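PDB 6YGD: N-alpha-acetyltransferase 38, NatC auxiliary subunit from Saccharomyces cerevisiae, which serves as the small auxiliary subunit of NatC, the ribosome-associated complex that acetylates the N-terminal methionine of nascent protein chains. Local coordinates for the interface of chains B and A. Coordinates in Å, arbitrary orientation; residue numbers count along the deposited sequence, not the author numbering. Chains: chain A, N-alpha-acetyltransferase 38, NatC auxiliary subunit; chain B, N-alpha-acetyltransferase 30.

The interface of chains B and A. Residues chain B 33, 37; chain A 32, 34, 36, 57, 59.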
# COMPACT_ATOMS: atom_id res chain seq x y z
N ILE B 33 -6.89 -26.65 4.73
CA ILE B 33 -6.07 -27.86 4.70
C ILE B 33 -5.13 -27.84 3.50
O ILE B 33 -3.97 -28.26 3.61
CB ILE B 33 -6.99 -29.11 4.69
CG1 ILE B 33 -7.43 -29.45 6.12
CG2 ILE B 33 -6.30 -30.30 4.04
CD1 ILE B 33 -8.64 -30.37 6.19
N ARG B 37 -1.36 -28.52 2.77
CA ARG B 37 -1.11 -29.62 1.84
C ARG B 37 -0.17 -29.20 0.72
O ARG B 37 0.63 -30.01 0.25
CB ARG B 37 -2.44 -30.12 1.26
CG ARG B 37 -2.51 -31.62 1.08
CD ARG B 37 -2.63 -32.33 2.42
NE ARG B 37 -2.24 -33.74 2.31
CZ ARG B 37 -2.52 -34.67 3.22
NH1 ARG B 37 -3.22 -34.36 4.30
NH2 ARG B 37 -2.12 -35.92 3.03
N ASP A 32 -6.92 -35.89 -1.20
CA ASP A 32 -5.74 -36.36 -0.48
C ASP A 32 -6.01 -37.72 0.17
O ASP A 32 -7.11 -38.26 0.11
CB ASP A 32 -5.29 -35.34 0.58
CG ASP A 32 -6.30 -35.14 1.69
OD1 ASP A 32 -7.36 -35.79 1.68
OD2 ASP A 32 -6.02 -34.32 2.59
N GLN A 34 -6.42 -38.58 3.16
CA GLN A 34 -7.44 -38.59 4.20
C GLN A 34 -8.82 -38.28 3.65
O GLN A 34 -9.73 -37.97 4.43
CB GLN A 34 -7.08 -37.59 5.30
CG GLN A 34 -5.63 -37.65 5.77
CD GLN A 34 -5.21 -39.04 6.19
OE1 GLN A 34 -5.99 -39.78 6.79
NE2 GLN A 34 -3.98 -39.41 5.86
N ASN A 36 -9.86 -35.71 2.13
CA ASN A 36 -10.21 -34.30 2.08
C ASN A 36 -10.36 -33.86 0.63
O ASN A 36 -9.49 -34.13 -0.20
CB ASN A 36 -9.15 -33.45 2.78
CG ASN A 36 -9.01 -33.78 4.26
OD1 ASN A 36 -9.99 -34.02 4.95
ND2 ASN A 36 -7.77 -33.80 4.74
N SER A 57 -12.47 -26.32 0.10
CA SER A 57 -11.95 -27.60 0.56
C SER A 57 -12.77 -28.08 1.74
O SER A 57 -13.04 -27.30 2.66
CB SER A 57 -10.47 -27.48 0.96
OG SER A 57 -10.35 -26.87 2.23
N PRO A 59 -13.12 -30.92 4.81
CA PRO A 59 -12.46 -32.00 5.56
C PRO A 59 -13.30 -33.26 5.56
O PRO A 59 -14.51 -33.24 5.30
CB PRO A 59 -12.32 -31.41 6.97
CG PRO A 59 -12.40 -29.92 6.77
CD PRO A 59 -13.36 -29.74 5.64
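A bend at chi2 (72°) turns the side chain of B:Arg37 toward A:Asp32, whose CG sits between its own backbone N and carbonyl carbon (chi1 65°). The two meet at about a right angle where helix 33-42 of the catalytic subunit faces the end of strand 23-32 in the Sm-like auxiliary subunit. Such a junction illustrates how a small contact can combine a charged pair with modest apolar packing. The salt bridge spans 3.3 Å from the guanidinium NH1 of B:Arg37 to the carboxylate OD2 of A:Asp32. It is not a coplanar, two-pronged pairing: OD2 lies over a guanidinium face, toward its rim, and the two planes are 61° apart, so the attraction is likely to be mainly electrostatic.

The carboxylate is held from within its own chain. The side-chain amide ND2 of A:Asn36 gives a hydrogen bond of 2.8 Å to the syn lone pair of A:Asp32 OD2, while the backbone N of A:Asn36 bonds to OD1. This double grip should limit rotation of the acid and keep OD2 directed at the arginine. One turn back along the helix, B:Ile33 brings its CD1 methyl against both A:Asn36 and A:Pro59, with CG2 also near the A:Asn36 amide nitrogen, the B:Ile33 and A:Asn36 side chains crossing at about a right angle. NatC is a complex of three subunits, and this patch, hiding 151 Å² in all, is one small link between two of them. At its apolar end, B:Ile33 CD1 rests 3.8 Å from the ring carbon CG of A:Pro59.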